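Local structure of glutamate receptor IIB (Drosophila melanogaster, 4WXJ) at residues 159-162 against 163-166; 166-169 against 170-174. The protein serves as the glutamate-binding domain of a receptor that probably acts as a glutamate-gated ion channel in the postsynaptic membrane. All blocks are in the same frame, centred on the assembly; numbering follows the deposited sequence.

In the fold
Followed from the N terminus, the chain leaves helix 149-155, turns through a short link and starts helix 160-171, whose first turns make up contact 1. Contact 2 takes over at W166, which the two share, and carries the same helix to its end and out into the extended residues after it. Both are local, so neither closes a long loop; they run end to end, about 12 Å apart between centres, and neither nests in nor crosses the other. Contact 1 ties the helix start to helices 131-135 and 149-155, while contact 2 brings its end against strand 141-143, at the edge of the four-stranded sheet.

Contact 1. Residues 159-162 against 163-166; sequences DTDN and RMAW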
loop_
_atom_site.group_PDB
_atom_site.type_symbol
_atom_site.label_atom_id
_atom_site.label_comp_id
_atom_site.label_asym_id
_atom_site.label_seq_id
_atom_site.Cartn_x
_atom_site.Cartn_y
_atom_site.Cartn_z
ATOM N N ASP A 159 2.469 20.098 -9.890
ATOM C CA ASP A 159 1.411 20.143 -10.895
ATOM C C ASP A 159 0.177 20.858 -10.351
ATOM O O ASP A 159 -0.319 20.526 -9.274
ATOM C CB ASP A 159 1.049 18.727 -11.344
ATOM C CG ASP A 159 -0.083 18.703 -12.349
ATOM O OD1 ASP A 159 -1.247 18.541 -11.928
ATOM O OD2 ASP A 159 0.190 18.845 -13.560
ATOM N N THR A 160 -0.310 21.840 -11.105
ATOM C CA THR A 160 -1.422 22.681 -10.669
ATOM C C THR A 160 -2.670 21.876 -10.312
ATOM O O THR A 160 -3.303 22.129 -9.288
ATOM C CB THR A 160 -1.788 23.707 -11.757
ATOM O OG1 THR A 160 -0.632 24.485 -12.086
ATOM C CG2 THR A 160 -2.897 24.638 -11.279
ATOM N N ASP A 161 -3.024 20.912 -11.155
ATOM C CA ASP A 161 -4.208 20.095 -10.913
ATOM C C ASP A 161 -4.055 19.240 -9.657
ATOM O O ASP A 161 -5.021 19.034 -8.924
ATOM C CB ASP A 161 -4.500 19.203 -12.121
ATOM C CG ASP A 161 -5.316 19.914 -13.187
ATOM O OD1 ASP A 161 -5.278 21.162 -13.239
ATOM O OD2 ASP A 161 -5.997 19.222 -13.972
ATOM N N ASN A 162 -2.847 18.745 -9.405
ATOM C CA ASN A 162 -2.588 17.965 -8.199
ATOM C C ASN A 162 -2.576 18.855 -6.960
ATOM O O ASN A 162 -3.023 18.442 -5.890
ATOM C CB ASN A 162 -1.267 17.202 -8.319
ATOM C CG ASN A 162 -1.356 16.032 -9.282
ATOM O OD1 ASN A 162 -2.443 15.534 -9.572
ATOM N ND2 ASN A 162 -0.209 15.581 -9.773
ATOM N N ARG A 163 -2.064 20.075 -7.107
ATOM C CA ARG A 163 -2.130 21.063 -6.032
ATOM C C ARG A 163 -3.578 21.348 -5.643
ATOM O O ARG A 163 -3.908 21.423 -4.460
ATOM C CB ARG A 163 -1.449 22.371 -6.443
ATOM C CG ARG A 163 0.066 22.336 -6.430
ATOM C CD ARG A 163 0.627 23.669 -6.898
ATOM N NE ARG A 163 2.076 23.756 -6.736
ATOM C CZ ARG A 163 2.691 24.114 -5.612
ATOM N NH1 ARG A 163 1.989 24.416 -4.526
ATOM N NH2 ARG A 163 4.014 24.164 -5.573
ATOM N N MET A 164 -4.438 21.508 -6.647
ATOM C CA MET A 164 -5.851 21.786 -6.405
ATOM C C MET A 164 -6.522 20.615 -5.695
ATOM O O MET A 164 -7.329 20.813 -4.787
ATOM C CB MET A 164 -6.580 22.089 -7.717
ATOM C CG MET A 164 -6.258 23.456 -8.303
ATOM S SD MET A 164 -7.566 24.096 -9.370
ATOM C CE MET A 164 -7.399 23.048 -10.812
ATOM N N ALA A 165 -6.192 19.396 -6.116
ATOM C CA ALA A 165 -6.693 18.197 -5.453
ATOM C C ALA A 165 -6.310 18.205 -3.979
ATOM O O ALA A 165 -7.144 17.958 -3.108
ATOM C CB ALA A 165 -6.151 16.947 -6.122
ATOM N N TRP A 166 -5.039 18.492 -3.716
ATOM C CA TRP A 166 -4.502 18.457 -2.362
ATOM C C TRP A 166 -5.174 19.496 -1.477
ATOM O O TRP A 166 -5.551 19.205 -0.342
ATOM C CB TRP A 166 -2.987 18.681 -2.389
ATOM C CG TRP A 166 -2.337 18.650 -1.038
ATOM C CD1 TRP A 166 -1.619 19.653 -0.452
ATOM C CD2 TRP A 166 -2.344 17.563 -0.103
ATOM N NE1 TRP A 166 -1.177 19.257 0.787
ATOM C CE2 TRP A 166 -1.609 17.979 1.026
ATOM C CE3 TRP A 166 -2.898 16.281 -0.111
ATOM C CZ2 TRP A 166 -1.415 17.158 2.135
ATOM C CZ3 TRP A 166 -2.704 15.466 0.991
ATOM C CH2 TRP A 166 -1.969 15.909 2.099
#
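D159 and R163 open the helical bonding of this stretch: R163 N donates to D159 O over 2.8 Å, and the same i to i+4 step continues from M164 N to T160 O (2.9 Å), from A165 N to D161 O and from W166 N to N162 O. D159 is the N-cap. With its CG anti to the backbone N (chi1 178°), the carboxylate reaches forward over the first turn, and OD1 accepts from N162 N at 3.0 Å through its anti lone pair. Aspartate suits this place because its short side chain reaches an amide that has no earlier carbonyl to bond to, and its negative charge, with that of D161, probably sits well against the positive end of the helix.

R163 runs extended from CG to NE along the flank of the first turn; its CG lies 3.4 Å from D159 O, and its guanidinium NH2 is hydrogen-bonded to N158 OD1, just ahead of the cap. D161 and M164 lie side by side and point the same way. The methionine chain bends at chi3 (-72°), which brings its methyl CE to 3.7 Å from D161 OD1, a loose contact suited to a flexible thioether on a partly exposed face. N162 turns inward instead: its ND2 donates to S157 OG, an oxygen that also accepts from D159 N, so the cap and the asparagine are anchored to one serine of the preceding link.

A165, small enough for close helix packing, is buried against V135 of helix 131-135 and F154 of helix 149-155. N162 and W166 also touch F154, while L131 meets N162 and H132 meets D161, so the start of helix 160-171 is seated on these two helices.

Contact 2. Residues 166-169 against 170-174; sequences WNKM and LSFKP
L170 lays its CD1 methyl over one face of the W166 indole, 3.8 Å from the centroid of the five-membered ring and 26° off its normal, a CH-pi contact. The two side chains stand one helical turn apart on the same flank, joined beneath by the bond from L170 N to W166 O (3.1 Å). A branched leucine serves well here: while CD1 covers the pyrrole part, CD2 reaches toward CZ2 of the six-membered ring.

The next carbonyl of note is K168 O, gripped by three donors. F172 N, 3.1 Å from K168 O, lies close to the line of the K168 C=O bond, though its N-H is turned well off that line. S171 N stands 3.0 Å from K168 O, above the carbonyl plane. The shortest of the three runs from S171 OG to K168 O, 2.8 Å. The serine hydroxyl can fold back this way because chi1 is 74°, placing OG between its own backbone N and carbonyl carbon. The F172 ring lies with one face over the same oxygen, and its CZ comes within 4.1 Å of K168 CB. With an alanine in place of F172 the ring over K168 O is gone, and F142 is likely to be left without its edge-to-face partner.

Further out, water 1 donates to M169 O (2.8 Å) and F172 O (3.0 Å), bridging the last turn to the departing chain. K168 sends NZ to Q137 O, a long aliphatic arm ending in an ammonium that finds a loop carbonyl, while M169 packs on F142, T144 and F177.

A bond from residue i+3 beside one from i+4 marks a helix tightening toward its C-terminal end, after which F172 turns extended and the chain proceeds to cis P174. In the two-lobed clamshell of ionotropic glutamate receptor ligand-binding domains, this exit joins a peripheral helix to edge strand 141-143.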
loop_
_atom_site.group_PDB
_atom_site.type_symbol
_atom_site.label_atom_id
_atom_site.label_comp_id
_atom_site.label_asym_id
_atom_site.label_seq_id
_atom_site.Cartn_x
_atom_site.Cartn_y
_atom_site.Cartn_z
ATOM N N TRP A 166 -5.039 18.492 -3.716
ATOM C CA TRP A 166 -4.502 18.457 -2.362
ATOM C C TRP A 166 -5.174 19.496 -1.477
ATOM O O TRP A 166 -5.551 19.205 -0.342
ATOM C CB TRP A 166 -2.987 18.681 -2.389
ATOM C CG TRP A 166 -2.337 18.650 -1.038
ATOM C CD1 TRP A 166 -1.619 19.653 -0.452
ATOM C CD2 TRP A 166 -2.344 17.563 -0.103
ATOM N NE1 TRP A 166 -1.177 19.257 0.787
ATOM C CE2 TRP A 166 -1.609 17.979 1.026
ATOM C CE3 TRP A 166 -2.898 16.281 -0.111
ATOM C CZ2 TRP A 166 -1.415 17.158 2.135
ATOM C CZ3 TRP A 166 -2.704 15.466 0.991
ATOM C CH2 TRP A 166 -1.969 15.909 2.099
ATOM N N ASN A 167 -5.330 20.708 -1.999
ATOM C CA ASN A 167 -5.954 21.782 -1.234
ATOM C C ASN A 167 -7.436 21.516 -0.975
ATOM O O ASN A 167 -7.960 21.884 0.076
ATOM C CB ASN A 167 -5.776 23.119 -1.956
ATOM C CG ASN A 167 -4.359 23.654 -1.844
ATOM O OD1 ASN A 167 -3.766 23.653 -0.763
ATOM N ND2 ASN A 167 -3.805 24.105 -2.962
ATOM N N LYS A 168 -8.111 20.873 -1.923
ATOM C CA LYS A 168 -9.508 20.501 -1.723
ATOM C C LYS A 168 -9.641 19.419 -0.654
ATOM O O LYS A 168 -10.514 19.499 0.208
ATOM C CB LYS A 168 -10.140 20.021 -3.030
ATOM C CG LYS A 168 -10.521 21.145 -3.977
ATOM C CD LYS A 168 -11.852 20.876 -4.655
ATOM C CE LYS A 168 -12.303 22.071 -5.475
ATOM N NZ LYS A 168 -13.593 21.813 -6.167
ATOM N N MET A 169 -8.774 18.410 -0.713
ATOM C CA MET A 169 -8.788 17.333 0.274
ATOM C C MET A 169 -8.604 17.880 1.686
ATOM O O MET A 169 -9.255 17.425 2.628
ATOM C CB MET A 169 -7.694 16.306 -0.033
ATOM C CG MET A 169 -8.067 15.298 -1.110
ATOM S SD MET A 169 -6.660 14.360 -1.742
ATOM C CE MET A 169 -5.868 13.837 -0.225
ATOM N N LEU A 170 -7.717 18.859 1.827
ATOM C CA LEU A 170 -7.455 19.476 3.124
ATOM C C LEU A 170 -8.644 20.292 3.626
ATOM O O LEU A 170 -8.827 20.451 4.831
ATOM C CB LEU A 170 -6.221 20.379 3.044
ATOM C CG LEU A 170 -4.872 19.688 2.846
ATOM C CD1 LEU A 170 -3.798 20.727 2.564
ATOM C CD2 LEU A 170 -4.502 18.854 4.064
ATOM N N SER A 171 -9.448 20.805 2.700
ATOM C CA SER A 171 -10.525 21.730 3.045
ATOM C C SER A 171 -11.839 21.029 3.383
ATOM O O SER A 171 -12.660 21.574 4.123
ATOM C CB SER A 171 -10.765 22.706 1.892
ATOM O OG SER A 171 -11.425 22.059 0.819
ATOM N N PHE A 172 -12.039 19.833 2.836
ATOM C CA PHE A 172 -13.308 19.124 2.982
ATOM C C PHE A 172 -13.707 18.912 4.437
ATOM O O PHE A 172 -12.866 18.641 5.296
ATOM C CB PHE A 172 -13.246 17.760 2.283
ATOM C CG PHE A 172 -13.327 17.832 0.782
ATOM C CD1 PHE A 172 -14.193 18.713 0.154
ATOM C CD2 PHE A 172 -12.540 17.005 -0.002
ATOM C CE1 PHE A 172 -14.268 18.772 -1.227
ATOM C CE2 PHE A 172 -12.609 17.060 -1.383
ATOM C CZ PHE A 172 -13.474 17.944 -1.996
ATOM N N LYS A 173 -15.006 19.051 4.689
ATOM C CA LYS A 173 -15.612 18.713 5.972
ATOM C C LYS A 173 -16.692 17.660 5.729
ATOM O O LYS A 173 -17.565 17.865 4.884
ATOM C CB LYS A 173 -16.224 19.947 6.641
ATOM C CG LYS A 173 -15.236 21.053 6.977
ATOM C CD LYS A 173 -15.890 22.105 7.864
ATOM C CE LYS A 173 -14.936 23.234 8.215
ATOM N NZ LYS A 173 -14.722 24.168 7.075
ATOM N N PRO A 174 -16.649 16.530 6.459
ATOM C CA PRO A 174 -15.696 16.153 7.510
ATOM C C PRO A 174 -14.341 15.735 6.948
ATOM O O PRO A 174 -14.110 15.878 5.746
ATOM C CB PRO A 174 -16.391 14.976 8.197
ATOM C CG PRO A 174 -17.175 14.337 7.110
ATOM C CD PRO A 174 -17.643 15.466 6.225
HETATM O O HOH W 1 -10.389 16.885 5.090
#